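Local coordinates for SWD1-like protein (Myceliophthora thermophila, PDB 6E29) that probably serves as a scaffolding subunit of COMPASS, a histone H3 methyltransferase complex, this chain being its WD-repeat beta-propeller domain, at residues 222-226 against 227-231; 278-282 against 283-287; 298-302 against 303-307; 321-324 against 325-328. All blocks are in the same frame, centred on the assembly; numbering follows the deposited sequence.

Contact 1: 222-226 against 227-231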
loop_
_atom_site.group_PDB
_atom_site.type_symbol
_atom_site.label_atom_id
_atom_site.label_comp_id
_atom_site.label_asym_id
_atom_site.label_seq_id
_atom_site.Cartn_x
_atom_site.Cartn_y
_atom_site.Cartn_z
ATOM N N ARG B 222 4.652 0.561 -3.154
ATOM C CA ARG B 222 4.845 -0.892 -3.028
ATOM C C ARG B 222 6.276 -1.258 -3.395
ATOM O O ARG B 222 6.846 -0.708 -4.339
ATOM C CB ARG B 222 3.835 -1.623 -3.968
ATOM C CG ARG B 222 3.810 -3.113 -3.821
ATOM C CD ARG B 222 3.421 -3.561 -2.399
ATOM N NE ARG B 222 2.089 -3.136 -1.928
ATOM C CZ ARG B 222 0.955 -3.822 -2.130
ATOM N NH1 ARG B 222 0.945 -4.948 -2.873
ATOM N NH2 ARG B 222 -0.190 -3.363 -1.623
ATOM N N LEU B 223 6.870 -2.152 -2.636
ATOM C CA LEU B 223 8.213 -2.617 -2.922
ATOM C C LEU B 223 8.148 -3.977 -3.595
ATOM O O LEU B 223 7.189 -4.720 -3.399
ATOM C CB LEU B 223 9.011 -2.748 -1.613
ATOM C CG LEU B 223 9.537 -1.429 -1.111
ATOM C CD1 LEU B 223 10.081 -1.615 0.304
ATOM C CD2 LEU B 223 10.593 -0.930 -2.087
ATOM N N THR B 224 9.181 -4.295 -4.383
ATOM C CA THR B 224 9.386 -5.672 -4.825
ATOM C C THR B 224 9.815 -6.546 -3.642
ATOM O O THR B 224 10.204 -6.066 -2.581
ATOM C CB THR B 224 10.447 -5.779 -5.929
ATOM O OG1 THR B 224 11.688 -5.172 -5.532
ATOM C CG2 THR B 224 9.953 -5.128 -7.222
ATOM N N GLU B 225 9.808 -7.859 -3.868
ATOM C CA GLU B 225 10.173 -8.817 -2.822
ATOM C C GLU B 225 11.551 -8.544 -2.229
ATOM O O GLU B 225 11.714 -8.490 -1.005
ATOM C CB GLU B 225 10.084 -10.212 -3.438
ATOM C CG GLU B 225 10.695 -11.316 -2.661
ATOM C CD GLU B 225 9.758 -11.805 -1.569
ATOM O OE1 GLU B 225 9.995 -12.921 -1.032
ATOM O OE2 GLU B 225 8.782 -11.059 -1.271
ATOM N N SER B 226 12.563 -8.367 -3.075
ATOM C CA SER B 226 13.894 -8.037 -2.570
ATOM C C SER B 226 13.968 -6.659 -1.931
ATOM O O SER B 226 14.971 -6.343 -1.263
ATOM C CB SER B 226 14.892 -8.102 -3.715
ATOM O OG SER B 226 14.464 -7.223 -4.735
ATOM N N GLY B 227 12.949 -5.825 -2.136
ATOM C CA GLY B 227 13.002 -4.449 -1.689
ATOM C C GLY B 227 13.911 -3.548 -2.492
ATOM O O GLY B 227 14.281 -2.479 -1.987
ATOM N N ARG B 228 14.302 -3.937 -3.726
ATOM C CA ARG B 228 15.259 -3.122 -4.484
ATOM C C ARG B 228 14.579 -2.128 -5.415
ATOM O O ARG B 228 15.255 -1.201 -5.901
ATOM C CB ARG B 228 16.208 -3.961 -5.358
ATOM C CG ARG B 228 17.137 -5.003 -4.698
ATOM C CD ARG B 228 18.415 -4.507 -4.007
ATOM N NE ARG B 228 19.409 -3.789 -4.851
ATOM C CZ ARG B 228 20.597 -4.260 -5.242
ATOM N NH1 ARG B 228 21.012 -5.470 -4.886
ATOM N NH2 ARG B 228 21.394 -3.503 -5.986
ATOM N N GLU B 229 13.295 -2.321 -5.700
ATOM C CA GLU B 229 12.565 -1.418 -6.582
ATOM C C GLU B 229 11.245 -1.006 -5.947
ATOM O O GLU B 229 10.579 -1.808 -5.283
ATOM C CB GLU B 229 12.298 -2.053 -7.943
ATOM C CG GLU B 229 13.573 -2.445 -8.719
ATOM C CD GLU B 229 14.034 -3.886 -8.449
ATOM O OE1 GLU B 229 13.323 -4.659 -7.758
ATOM O OE2 GLU B 229 15.113 -4.256 -8.957
ATOM N N LEU B 230 10.877 0.251 -6.171
ATOM C CA LEU B 230 9.724 0.888 -5.560
ATOM C C LEU B 230 8.786 1.342 -6.684
ATOM O O LEU B 230 9.217 1.999 -7.633
ATOM C CB LEU B 230 10.155 2.094 -4.739
ATOM C CG LEU B 230 9.094 3.026 -4.175
ATOM C CD1 LEU B 230 8.357 2.357 -3.003
ATOM C CD2 LEU B 230 9.810 4.334 -3.764
ATOM N N LEU B 231 7.519 1.047 -6.525
ATOM C CA LEU B 231 6.453 1.458 -7.424
ATOM C C LEU B 231 5.624 2.516 -6.728
ATOM O O LEU B 231 5.254 2.364 -5.560
ATOM C CB LEU B 231 5.598 0.216 -7.762
ATOM C CG LEU B 231 4.290 0.348 -8.530
ATOM C CD1 LEU B 231 4.632 0.856 -9.906
ATOM C CD2 LEU B 231 3.665 -1.089 -8.606
#
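Gly227 meets Thr224 where the chain doubles back, and its N-H reaches Thr224 O at 2.8 Å. The donor stands above the carbonyl plane, off either lone pair, in the tight geometry of a type I turn that runs from Thr224 to Gly227. The positive phi of Gly227 (73°) is one that glycine takes easily, and it turns the chain back toward the returning strand. Across the two strands, Arg222 and Leu231 form an antiparallel hydrogen-bonded pair, with Arg222 N to Leu231 O at 3.1 Å and Leu231 N to Arg222 O at 2.9 Å. The Arg222 guanidinium lies clear of the hairpin, where NH1 makes a salt bridge with Glu321. This is the hairpin between the innermost and second strands of a four-stranded propeller blade, 218-223 and 229-234, an example of how WD-repeat blades join neighbouring strands by short turns. On the face shared with Leu230, Leu223 lays CD2 alongside Leu230 CB at 4.0 Å, and the same methyl comes within 3.3 Å of Glu229 O. Polar grip comes from Thr224, whose N donates to Glu229 O at 3.0 Å. Its OG1 sits between its own backbone N and carbonyl carbon (chi1 54°), from where it donates to Glu229 OE1 at 2.8 Å, nearly in line with that C-O bond. Glu229 bends at chi2 (91°), which brings OE1 back to the Thr224 hydroxyl. A valine in place of Thr224 would probably leave Glu229 OE1 without its hydroxyl donor and the carboxylate freer to swing away. Glu229 OE2 also faces Arg301 in a long, weak ion pair.

Contact 2: 278-282 against 283-287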
loop_
_atom_site.group_PDB
_atom_site.type_symbol
_atom_site.label_atom_id
_atom_site.label_comp_id
_atom_site.label_asym_id
_atom_site.label_seq_id
_atom_site.Cartn_x
_atom_site.Cartn_y
_atom_site.Cartn_z
ATOM N N ALA B 278 0.193 -2.463 -9.003
ATOM C CA ALA B 278 0.780 -3.654 -8.382
ATOM C C ALA B 278 1.947 -4.209 -9.200
ATOM O O ALA B 278 1.920 -4.202 -10.429
ATOM C CB ALA B 278 -0.279 -4.745 -8.183
ATOM N N PHE B 279 2.942 -4.752 -8.494
ATOM C CA PHE B 279 4.046 -5.495 -9.067
ATOM C C PHE B 279 3.663 -6.954 -9.176
ATOM O O PHE B 279 3.145 -7.522 -8.208
ATOM C CB PHE B 279 5.255 -5.485 -8.134
ATOM C CG PHE B 279 6.194 -4.261 -8.264
ATOM C CD1 PHE B 279 6.670 -3.849 -9.477
ATOM C CD2 PHE B 279 6.666 -3.646 -7.100
ATOM C CE1 PHE B 279 7.579 -2.765 -9.591
ATOM C CE2 PHE B 279 7.567 -2.533 -7.170
ATOM C CZ PHE B 279 8.039 -2.111 -8.431
ATOM N N SER B 280 4.129 -7.608 -10.243
ATOM C CA SER B 280 3.975 -9.057 -10.342
ATOM C C SER B 280 4.985 -9.745 -9.416
ATOM O O SER B 280 5.865 -9.106 -8.824
ATOM C CB SER B 280 4.135 -9.528 -11.792
ATOM O OG SER B 280 5.492 -9.385 -12.247
ATOM N N ALA B 281 4.887 -11.071 -9.336
ATOM C CA ALA B 281 5.639 -11.871 -8.355
ATOM C C ALA B 281 7.133 -11.573 -8.384
ATOM O O ALA B 281 7.775 -11.468 -7.322
ATOM C CB ALA B 281 5.422 -13.369 -8.651
ATOM N N THR B 282 7.726 -11.567 -9.580
ATOM C CA THR B 282 9.161 -11.330 -9.732
ATOM C C THR B 282 9.479 -9.866 -9.959
ATOM O O THR B 282 10.651 -9.526 -10.126
ATOM C CB THR B 282 9.763 -12.098 -10.883
ATOM O OG1 THR B 282 9.248 -11.551 -12.115
ATOM C CG2 THR B 282 9.381 -13.593 -10.817
ATOM N N GLY B 283 8.472 -9.030 -10.036
ATOM C CA GLY B 283 8.722 -7.648 -10.371
ATOM C C GLY B 283 8.817 -7.381 -11.852
ATOM O O GLY B 283 9.027 -6.228 -12.256
ATOM N N GLU B 284 8.648 -8.397 -12.674
ATOM C CA GLU B 284 8.741 -8.190 -14.115
ATOM C C GLU B 284 7.695 -7.208 -14.629
ATOM O O GLU B 284 7.970 -6.431 -15.552
ATOM C CB GLU B 284 8.554 -9.500 -14.841
ATOM C CG GLU B 284 8.786 -9.307 -16.358
ATOM C CD GLU B 284 8.710 -10.573 -17.171
ATOM O OE1 GLU B 284 8.247 -11.655 -16.695
ATOM O OE2 GLU B 284 9.138 -10.481 -18.340
ATOM N N TYR B 285 6.462 -7.306 -14.139
ATOM C CA TYR B 285 5.361 -6.523 -14.699
ATOM C C TYR B 285 4.842 -5.537 -13.668
ATOM O O TYR B 285 4.850 -5.797 -12.465
ATOM C CB TYR B 285 4.177 -7.399 -15.122
ATOM C CG TYR B 285 4.540 -8.423 -16.142
ATOM C CD1 TYR B 285 4.924 -8.048 -17.417
ATOM C CD2 TYR B 285 4.523 -9.760 -15.824
ATOM C CE1 TYR B 285 5.277 -9.035 -18.402
ATOM C CE2 TYR B 285 4.865 -10.727 -16.757
ATOM C CZ TYR B 285 5.245 -10.363 -18.044
ATOM O OH TYR B 285 5.597 -11.332 -18.967
ATOM N N VAL B 286 4.340 -4.406 -14.171
ATOM C CA VAL B 286 3.533 -3.465 -13.390
ATOM C C VAL B 286 2.127 -3.472 -13.994
ATOM O O VAL B 286 1.978 -3.277 -15.198
ATOM C CB VAL B 286 4.131 -2.035 -13.443
ATOM C CG1 VAL B 286 3.176 -1.038 -12.786
ATOM C CG2 VAL B 286 5.531 -2.006 -12.720
ATOM N N ALA B 287 1.106 -3.647 -13.154
ATOM C CA ALA B 287 -0.285 -3.558 -13.597
ATOM C C ALA B 287 -0.945 -2.360 -12.927
ATOM O O ALA B 287 -0.537 -1.942 -11.827
ATOM C CB ALA B 287 -1.077 -4.820 -13.263
#
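Ser280 turns its hydroxyl in between its backbone N and carbonyl carbon (chi1 69°), a setting that faces OG across the loop at Tyr285, while Phe279 carries its ring on the backbone-N side (chi1 -86°) to lie next to Val286. The first torsion pays off in a straight bond: Tyr285 N donates to Ser280 OG at 3.0 Å with an N-H...O angle of 162°. In return Ser280 N donates to Tyr285 O at 3.0 Å, so the two residues hold each other by a pair of bonds at the mouth of the loop. Farther round, Gly283 N closes a type I turn onto Ser280 O at 2.9 Å, and Thr282 OG1 accepts from Glu284 N at 3.3 Å. Thr282 and Ser280 thus each lend a side-chain oxygen to a backbone N-H of the returning limb. Glu284 also lays its CG over the middle of one face of the Tyr285 ring, 3.9 Å above the plane. Phe279 and Val286 point the same way, side by side, with Phe279 CE1 3.8 Å from Val286 CG2, and the ring turns an edge to Tyr285 O. Beyond them Ala278 and Ala287 pair through two backbone bonds, their small methyls on the opposite face of the sheet. That face packs on Ile320 of the following blade, whereas Phe279 and Val286 meet Leu231 of the preceding one. Such a hairpin, joining the inner strand 274-279 to the second strand 285-290 and wedged between two blades, is a standard element of the WD-repeat beta-propeller.

Contact 3: 298-302 against 303-307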
loop_
_atom_site.group_PDB
_atom_site.type_symbol
_atom_site.label_atom_id
_atom_site.label_comp_id
_atom_site.label_asym_id
_atom_site.label_seq_id
_atom_site.Cartn_x
_atom_site.Cartn_y
_atom_site.Cartn_z
ATOM N N ILE B 298 -1.076 -3.533 -18.332
ATOM C CA ILE B 298 0.114 -4.235 -17.831
ATOM C C ILE B 298 1.325 -3.789 -18.652
ATOM O O ILE B 298 1.320 -3.901 -19.883
ATOM C CB ILE B 298 -0.057 -5.759 -17.898
ATOM C CG1 ILE B 298 -1.348 -6.184 -17.155
ATOM C CG2 ILE B 298 1.137 -6.447 -17.293
ATOM C CD1 ILE B 298 -1.609 -7.737 -17.264
ATOM N N TRP B 299 2.334 -3.243 -17.977
ATOM C CA TRP B 299 3.615 -2.896 -18.591
ATOM C C TRP B 299 4.713 -3.839 -18.090
ATOM O O TRP B 299 4.605 -4.432 -17.005
ATOM C CB TRP B 299 4.018 -1.467 -18.254
ATOM C CG TRP B 299 3.094 -0.409 -18.694
ATOM C CD1 TRP B 299 3.179 0.336 -19.866
ATOM C CD2 TRP B 299 1.988 0.133 -17.953
ATOM N NE1 TRP B 299 2.180 1.263 -19.895
ATOM C CE2 TRP B 299 1.434 1.173 -18.741
ATOM C CE3 TRP B 299 1.414 -0.155 -16.696
ATOM C CZ2 TRP B 299 0.308 1.908 -18.333
ATOM C CZ3 TRP B 299 0.309 0.586 -16.278
ATOM C CH2 TRP B 299 -0.229 1.615 -17.093
ATOM N N GLU B 300 5.806 -3.905 -18.839
ATOM C CA GLU B 300 6.952 -4.700 -18.419
ATOM C C GLU B 300 8.105 -3.766 -18.070
ATOM O O GLU B 300 8.338 -2.771 -18.756
ATOM C CB GLU B 300 7.364 -5.710 -19.512
ATOM C CG GLU B 300 7.544 -5.101 -20.883
ATOM C CD GLU B 300 8.947 -4.541 -21.051
ATOM O OE1 GLU B 300 9.876 -5.108 -20.403
ATOM O OE2 GLU B 300 9.092 -3.527 -21.778
ATOM N N ARG B 301 8.815 -4.081 -16.998
ATOM C CA ARG B 301 9.861 -3.206 -16.451
ATOM C C ARG B 301 11.207 -3.415 -17.095
ATOM O O ARG B 301 12.132 -2.641 -16.827
ATOM C CB ARG B 301 10.052 -3.471 -14.974
ATOM C CG ARG B 301 9.020 -2.892 -14.120
ATOM C CD ARG B 301 9.434 -3.027 -12.671
ATOM N NE ARG B 301 10.847 -2.726 -12.453
ATOM C CZ ARG B 301 11.747 -3.585 -11.989
ATOM N NH1 ARG B 301 11.386 -4.833 -11.670
ATOM N NH2 ARG B 301 13.018 -3.199 -11.861
ATOM N N GLY B 302 11.360 -4.478 -17.876
ATOM C CA GLY B 302 12.599 -4.663 -18.603
ATOM C C GLY B 302 12.901 -3.479 -19.498
ATOM O O GLY B 302 14.012 -2.942 -19.486
ATOM N N HIS B 303 11.908 -3.056 -20.281
ATOM C CA HIS B 303 12.058 -1.935 -21.191
ATOM C C HIS B 303 10.988 -0.884 -21.038
ATOM O O HIS B 303 10.967 0.054 -21.830
ATOM C CB HIS B 303 12.040 -2.404 -22.656
ATOM C CG HIS B 303 13.158 -3.332 -23.000
ATOM N ND1 HIS B 303 13.519 -4.393 -22.192
ATOM C CD2 HIS B 303 14.001 -3.361 -24.057
ATOM C CE1 HIS B 303 14.539 -5.032 -22.729
ATOM N NE2 HIS B 303 14.845 -4.432 -23.868
ATOM N N GLY B 304 10.079 -1.028 -20.081
ATOM C CA GLY B 304 9.044 -0.031 -19.869
ATOM C C GLY B 304 7.858 -0.090 -20.813
ATOM O O GLY B 304 6.976 0.773 -20.724
ATOM N N SER B 305 7.775 -1.096 -21.680
ATOM C CA SER B 305 6.747 -1.063 -22.706
ATOM C C SER B 305 5.435 -1.693 -22.215
ATOM O O SER B 305 5.407 -2.500 -21.276
ATOM C CB SER B 305 7.240 -1.777 -23.970
ATOM O OG SER B 305 7.199 -3.181 -23.772
ATOM N N LEU B 306 4.336 -1.276 -22.849
ATOM C CA LEU B 306 3.017 -1.820 -22.552
ATOM C C LEU B 306 2.864 -3.188 -23.211
ATOM O O LEU B 306 3.091 -3.328 -24.417
ATOM C CB LEU B 306 1.924 -0.854 -23.054
ATOM C CG LEU B 306 0.441 -1.270 -22.915
ATOM C CD1 LEU B 306 0.014 -1.241 -21.421
ATOM C CD2 LEU B 306 -0.536 -0.433 -23.773
ATOM N N VAL B 307 2.479 -4.190 -22.427
ATOM C CA VAL B 307 2.385 -5.558 -22.928
ATOM C C VAL B 307 0.953 -6.016 -23.124
ATOM O O VAL B 307 0.692 -6.824 -24.028
ATOM C CB VAL B 307 3.152 -6.570 -22.046
ATOM C CG1 VAL B 307 4.618 -6.411 -22.242
ATOM C CG2 VAL B 307 2.810 -6.462 -20.600
#
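Glu300 folds its carboxylate back over the loop and gathers the N-H groups of His303 and Ser305. CG sits between the backbone N and carbonyl carbon (chi1 51°) and the chain bends again at chi2 (86°), which carries the oxygens across the turn. OE1 takes His303 N on its syn side at 2.9 Å. OE2 is gripped twice by one residue, by Ser305 OG on the anti side at 2.8 Å and by Ser305 N at 2.8 Å, the two donors arriving from opposite faces of the carboxylate plane. Three neutral donors on one carboxylate would be expected to favour its charged form. The backbone bonds of the hairpin are Val307 N to Ile298 O at 2.8 Å and Glu300 N to Ser305 O at 2.8 Å, with a weak one from Gly304 N to Glu300 O. Among apolar contacts, Leu306 CD1 makes a CH-pi contact over the five-membered ring of Trp299, 3.8 Å from its centroid and 15° off the normal. Away from this pair, Ile298 CG2 meets Val307 CG2 at 3.7 Å, and Val307 CG1 presses on Glu300 CG at 3.5 Å. The hairpin joins strand 296-300 to strand 306-310, the outermost of its blade. Strand 285-290 lies on its inner side, with Tyr285 touching Ile298 and Glu300, while Trp299 meets the rings of Phe265 and Trp274, and Arg301 makes a salt bridge with Glu262.

Contact 4: 321-324 against 325-328; sequences EWHP and HRAL
The His323 ring turns its ND1 edge into the loop made by His325 and Arg326, and both backbone N-H groups converge on that nitrogen. Arg326 N lies 3.1 Å from His323 ND1 and only 17° out of the ring plane; His325 N, also at 3.1 Å from His323 ND1, is tilted by 35°. The ring reaches them because CG is anti to the backbone N, beside the carbonyl carbon (chi1 -170°). At its opposite nitrogen NE2 bonds to Gly37 O, consistent with a neutral ring that carries its proton there. A leucine in place of His323 would probably leave the two loop N-H groups without their acceptor and Gly37 O without its donor. His325 sets one ring face over Pro324 O, with CG 3.5 Å from that oxygen. Leu328 packs CB to CB against His323 at 3.8 Å, and Leu328 O accepts from His323 N at 2.9 Å, while Trp322 CE3 lies 3.6 Å from Leu328 O. An inverse gamma turn centred on Ala327 leads into strand 328-333. The loop joins the first two strands of the closing blade, whose outermost strand is the N-terminal 19-23, the "Velcro" closure familiar from WD-repeat propellers.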
loop_
_atom_site.group_PDB
_atom_site.type_symbol
_atom_site.label_atom_id
_atom_site.label_comp_id
_atom_site.label_asym_id
_atom_site.label_seq_id
_atom_site.Cartn_x
_atom_site.Cartn_y
_atom_site.Cartn_z
ATOM N N GLU B 321 -4.031 -7.001 -7.290
ATOM C CA GLU B 321 -2.931 -7.673 -6.598
ATOM C C GLU B 321 -2.496 -8.859 -7.427
ATOM O O GLU B 321 -3.350 -9.606 -7.917
ATOM C CB GLU B 321 -3.344 -8.208 -5.225
ATOM C CG GLU B 321 -3.525 -7.131 -4.213
ATOM C CD GLU B 321 -2.210 -6.427 -3.907
ATOM O OE1 GLU B 321 -1.151 -7.104 -3.792
ATOM O OE2 GLU B 321 -2.250 -5.192 -3.813
ATOM N N TRP B 322 -1.194 -9.039 -7.601
ATOM C CA TRP B 322 -0.700 -10.248 -8.243
ATOM C C TRP B 322 -0.449 -11.365 -7.229
ATOM O O TRP B 322 -0.036 -11.100 -6.087
ATOM C CB TRP B 322 0.635 -9.976 -8.935
ATOM C CG TRP B 322 0.603 -9.047 -10.132
ATOM C CD1 TRP B 322 0.659 -7.671 -10.116
ATOM C CD2 TRP B 322 0.601 -9.433 -11.510
ATOM N NE1 TRP B 322 0.703 -7.186 -11.413
ATOM C CE2 TRP B 322 0.689 -8.249 -12.276
ATOM C CE3 TRP B 322 0.567 -10.665 -12.174
ATOM C CZ2 TRP B 322 0.707 -8.265 -13.658
ATOM C CZ3 TRP B 322 0.583 -10.669 -13.553
ATOM C CH2 TRP B 322 0.658 -9.486 -14.269
ATOM N N HIS B 323 -0.562 -12.609 -7.701
ATOM C CA HIS B 323 -0.180 -13.772 -6.881
ATOM C C HIS B 323 1.343 -13.765 -6.630
ATOM O O HIS B 323 2.116 -13.326 -7.490
ATOM C CB HIS B 323 -0.612 -15.044 -7.619
ATOM C CG HIS B 323 -0.508 -16.283 -6.792
ATOM N ND1 HIS B 323 0.622 -17.073 -6.776
ATOM C CD2 HIS B 323 -1.393 -16.861 -5.940
ATOM C CE1 HIS B 323 0.419 -18.103 -5.959
ATOM N NE2 HIS B 323 -0.784 -17.985 -5.429
ATOM N N PRO B 324 1.812 -14.216 -5.450
ATOM C CA PRO B 324 3.263 -14.112 -5.157
ATOM C C PRO B 324 4.139 -15.108 -5.888
ATOM O O PRO B 324 5.386 -15.015 -5.767
ATOM C CB PRO B 324 3.351 -14.375 -3.636
ATOM C CG PRO B 324 2.078 -15.221 -3.345
ATOM C CD PRO B 324 1.031 -14.630 -4.275
ATOM N N HIS B 325 3.564 -16.097 -6.587
ATOM C CA HIS B 325 4.392 -17.119 -7.225
ATOM C C HIS B 325 4.003 -17.332 -8.682
ATOM O O HIS B 325 4.843 -17.734 -9.494
ATOM C CB HIS B 325 4.332 -18.467 -6.485
ATOM C CG HIS B 325 4.986 -18.403 -5.139
ATOM N ND1 HIS B 325 6.358 -18.334 -5.001
ATOM C CD2 HIS B 325 4.470 -18.325 -3.882
ATOM C CE1 HIS B 325 6.665 -18.238 -3.715
ATOM N NE2 HIS B 325 5.540 -18.213 -3.015
ATOM N N ARG B 326 2.740 -17.116 -9.005
ATOM C CA ARG B 326 2.243 -17.462 -10.327
ATOM C C ARG B 326 1.729 -16.227 -11.064
ATOM O O ARG B 326 1.397 -15.217 -10.450
ATOM C CB ARG B 326 1.081 -18.461 -10.260
ATOM C CG ARG B 326 1.389 -19.802 -9.469
ATOM C CD ARG B 326 2.481 -20.622 -10.165
ATOM N NE ARG B 326 2.796 -21.832 -9.386
ATOM C CZ ARG B 326 2.138 -22.985 -9.491
ATOM N NH1 ARG B 326 1.136 -23.126 -10.373
ATOM N NH2 ARG B 326 2.483 -24.004 -8.718
ATOM N N ALA B 327 1.573 -16.364 -12.395
ATOM C CA ALA B 327 1.165 -15.204 -13.212
ATOM C C ALA B 327 -0.368 -15.074 -13.176
ATOM O O ALA B 327 -1.106 -15.414 -14.119
ATOM C CB ALA B 327 1.686 -15.383 -14.643
ATOM N N LEU B 328 -0.856 -14.684 -12.018
ATOM C CA LEU B 328 -2.287 -14.493 -11.755
ATOM C C LEU B 328 -2.493 -13.082 -11.230
ATOM O O LEU B 328 -1.779 -12.648 -10.314
ATOM C CB LEU B 328 -2.816 -15.510 -10.711
ATOM C CG LEU B 328 -2.673 -16.996 -11.036
ATOM C CD1 LEU B 328 -2.982 -17.874 -9.811
ATOM C CD2 LEU B 328 -3.633 -17.317 -12.210
#

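How the contacts relate
From the N terminus, contact 1 comes first, closing the turn between strands 218-223 and 229-234; contact 2 does the same for 274-279 and 285-290, contact 3 for 296-300 and 306-310, and contact 4 for 317-322 and 328-333. All lie in series, and none nests in or crosses another. Contacts 2 and 3 share one blade, joined where Val286 O meets Trp299 N and Gly283 O meets Arg301 NH1. Contact 1 packs into contact 2 through Leu231 and Phe279, and contact 2 into contact 4 through Ser280 and Trp322. Contacts 1 and 4 also meet directly, past the blade of contacts 2 and 3, through the Arg222 to Glu321 salt bridge, which leaves three consecutive blades tied together.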